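Local coordinates for protein CaaX farnesyltransferase beta subunit Ram1 (Aspergillus fumigatus, PDB 4L9P) that probably transfers, together with its alpha subunit, a farnesyl group from farnesyl diphosphate to a cysteine near the C-terminus of target proteins, using a zinc ion, at residues B[444-449]-B[488-493]. Numbering follows the deposited sequence. Where two conformers were deposited one is given.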
loop_
_atom_site.group_PDB
_atom_site.type_symbol
_atom_site.label_atom_id
_atom_site.label_comp_id
_atom_site.label_asym_id
_atom_site.label_seq_id
_atom_site.Cartn_x
_atom_site.Cartn_y
_atom_site.Cartn_z
ATOM N N VAL B 444 -9.390 -10.486 11.361
ATOM C CA VAL B 444 -9.732 -10.360 12.789
ATOM C C VAL B 444 -10.307 -11.642 13.392
ATOM O O VAL B 444 -10.363 -11.773 14.626
ATOM C CB VAL B 444 -10.691 -9.193 13.112
ATOM C CG1 VAL B 444 -10.193 -7.837 12.592
ATOM C CG2 VAL B 444 -12.086 -9.427 12.661
ATOM N N GLN B 445 -10.725 -12.544 12.537
ATOM C CA GLN B 445 -11.369 -13.786 13.003
ATOM C C GLN B 445 -10.398 -14.927 13.199
ATOM O O GLN B 445 -10.852 -16.031 13.550
ATOM C CB GLN B 445 -12.446 -14.159 11.997
ATOM C CG GLN B 445 -13.509 -13.111 11.885
ATOM C CD GLN B 445 -14.491 -13.394 10.734
ATOM O OE1 GLN B 445 -14.180 -14.135 9.787
ATOM N NE2 GLN B 445 -15.657 -12.751 10.784
ATOM N N TYR B 446 -9.100 -14.746 12.944
ATOM C CA TYR B 446 -8.131 -15.830 13.089
ATOM C C TYR B 446 -6.893 -15.391 13.814
ATOM O O TYR B 446 -6.477 -14.214 13.710
ATOM C CB TYR B 446 -7.662 -16.349 11.683
ATOM C CG TYR B 446 -8.816 -17.007 10.999
ATOM C CD1 TYR B 446 -9.087 -18.348 11.277
ATOM C CD2 TYR B 446 -9.686 -16.299 10.145
ATOM C CE1 TYR B 446 -10.235 -18.964 10.787
ATOM C CE2 TYR B 446 -10.839 -16.894 9.586
ATOM C CZ TYR B 446 -11.123 -18.211 9.957
ATOM O OH TYR B 446 -12.271 -18.793 9.513
ATOM N N TYR B 447 -6.280 -16.352 14.509
ATOM C CA TYR B 447 -4.854 -16.269 14.871
ATOM C C TYR B 447 -4.087 -16.700 13.609
ATOM O O TYR B 447 -4.328 -17.822 13.097
ATOM C CB TYR B 447 -4.555 -17.295 15.977
ATOM C CG TYR B 447 -5.286 -17.033 17.287
ATOM C CD1 TYR B 447 -4.816 -16.078 18.162
ATOM C CD2 TYR B 447 -6.398 -17.796 17.678
ATOM C CE1 TYR B 447 -5.451 -15.846 19.383
ATOM C CE2 TYR B 447 -7.054 -17.570 18.884
ATOM C CZ TYR B 447 -6.575 -16.581 19.732
ATOM O OH TYR B 447 -7.205 -16.346 20.942
ATOM N N HIS B 448 -3.212 -15.822 13.087
ATOM C CA HIS B 448 -2.370 -16.210 11.963
ATOM C C HIS B 448 -0.942 -16.157 12.510
ATOM O O HIS B 448 -0.519 -15.147 13.071
ATOM C CB HIS B 448 -2.488 -15.129 10.839
ATOM C CG HIS B 448 -3.765 -15.251 10.057
ATOM N ND1 HIS B 448 -4.097 -16.373 9.309
ATOM C CD2 HIS B 448 -4.787 -14.357 9.875
ATOM C CE1 HIS B 448 -5.276 -16.165 8.720
ATOM N NE2 HIS B 448 -5.712 -14.947 9.038
ATOM N N TYR B 449 -0.177 -17.215 12.316
ATOM C CA TYR B 449 1.191 -17.272 12.870
ATOM C C TYR B 449 2.058 -18.166 12.019
ATOM O O TYR B 449 1.535 -18.960 11.220
ATOM C CB TYR B 449 1.137 -17.825 14.315
ATOM C CG TYR B 449 0.383 -19.112 14.434
ATOM C CD1 TYR B 449 -0.988 -19.133 14.673
ATOM C CD2 TYR B 449 1.045 -20.326 14.320
ATOM C CE1 TYR B 449 -1.686 -20.347 14.746
ATOM C CE2 TYR B 449 0.344 -21.538 14.429
ATOM C CZ TYR B 449 -0.999 -21.532 14.616
ATOM O OH TYR B 449 -1.638 -22.752 14.729
ATOM N N ASN B 488 -21.763 -16.496 12.793
ATOM C CA ASN B 488 -22.458 -16.476 11.521
ATOM C C ASN B 488 -21.752 -15.571 10.488
ATOM O O ASN B 488 -21.969 -15.749 9.287
ATOM C CB ASN B 488 -23.884 -15.986 11.684
ATOM C CG ASN B 488 -24.889 -17.112 11.905
ATOM O OD1 ASN B 488 -24.534 -18.268 12.140
ATOM N ND2 ASN B 488 -26.149 -16.744 11.775
ATOM N N ASP B 489 -20.934 -14.627 10.952
ATOM C CA ASP B 489 -20.180 -13.710 10.034
ATOM C C ASP B 489 -18.809 -14.325 9.667
ATOM O O ASP B 489 -17.995 -13.620 9.045
ATOM C CB ASP B 489 -19.912 -12.387 10.775
ATOM C CG ASP B 489 -21.168 -11.644 11.169
ATOM O OD1 ASP B 489 -22.236 -11.758 10.475
ATOM O OD2 ASP B 489 -21.090 -10.907 12.184
ATOM N N ARG B 490 -18.457 -15.537 10.136
ATOM C CA ARG B 490 -17.105 -16.070 9.902
ATOM C C ARG B 490 -16.801 -16.338 8.440
ATOM O O ARG B 490 -17.571 -16.943 7.707
ATOM C CB ARG B 490 -16.901 -17.366 10.742
ATOM C CG ARG B 490 -15.481 -17.938 10.513
ATOM C CD ARG B 490 -15.117 -19.045 11.502
ATOM N NE ARG B 490 -15.016 -18.498 12.862
ATOM C CZ ARG B 490 -13.947 -17.828 13.317
ATOM N NH1 ARG B 490 -12.849 -17.743 12.545
ATOM N NH2 ARG B 490 -13.947 -17.264 14.533
ATOM N N LEU B 491 -15.636 -15.803 8.029
ATOM C CA LEU B 491 -15.140 -16.005 6.679
ATOM C C LEU B 491 -14.013 -17.005 6.655
ATOM O O LEU B 491 -13.436 -17.336 7.702
ATOM C CB LEU B 491 -14.596 -14.618 6.204
ATOM C CG LEU B 491 -15.654 -13.503 6.160
ATOM C CD1 LEU B 491 -14.977 -12.153 5.741
ATOM C CD2 LEU B 491 -16.795 -13.846 5.192
ATOM N N VAL B 492 -13.685 -17.492 5.459
ATOM C CA VAL B 492 -12.559 -18.397 5.295
ATOM C C VAL B 492 -11.260 -17.666 5.619
ATOM O O VAL B 492 -11.119 -16.505 5.274
ATOM C CB VAL B 492 -12.615 -18.910 3.840
ATOM C CG1 VAL B 492 -11.365 -19.530 3.350
ATOM C CG2 VAL B 492 -13.903 -19.747 3.597
ATOM N N PRO B 493 -10.285 -18.321 6.262
ATOM C CA PRO B 493 -8.989 -17.638 6.552
ATOM C C PRO B 493 -8.200 -17.423 5.233
ATOM O O PRO B 493 -8.243 -18.258 4.312
ATOM C CB PRO B 493 -8.248 -18.625 7.481
ATOM C CG PRO B 493 -8.912 -19.976 7.199
ATOM C CD PRO B 493 -10.372 -19.703 6.766
#
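The side-chain amide of Gln445 and the phenol of Tyr446 fasten segment 488-493, mostly loop, to strand 446-449 and the residue before it, within the alpha-alpha toroid of the prenyltransferase beta subunits and away from the zinc and farnesyl-analogue sites. The two segments run nearly the same way, yet each hydrogen bond between them joins a side chain of one to the backbone of the other. The tight end lies at Gln445. Its chain, extended beyond CG (chi2 172°), carries the buried amide to the loop backbone: Gln445 OE1 accepts an almost straight hydrogen bond from Leu491 N at 2.8 Å, while Gln445 NE2 donates to Asp489 O at 3.0 Å from above that carbonyl's plane. Leu491 continues this packed side onto helix 431-444.

Next to it, the Tyr446 ring is sandwiched. Pro493 CB sits squarely over one face in a CH-pi contact, 3.6 Å from the ring centroid, and Arg490 NH1 lies over the opposite face, toward the rim. The guanidinium stands nearly perpendicular to the ring, an off-centre cation-pi pair. Arg490 NH1 also donates to Gln445 O at 2.8 Å, and Glu487 OE1 forms a salt bridge with Arg490 NE.

Toward His448, which is partly exposed, the contact thins to the edge of the imidazole, where His448 CE1 comes no closer than 4.1 Å to Pro493 CB. Back on the tight side, in the ring plane of Tyr446, Tyr446 OH donates to Leu491 O at 2.6 Å, nearly in line with the C=O bond.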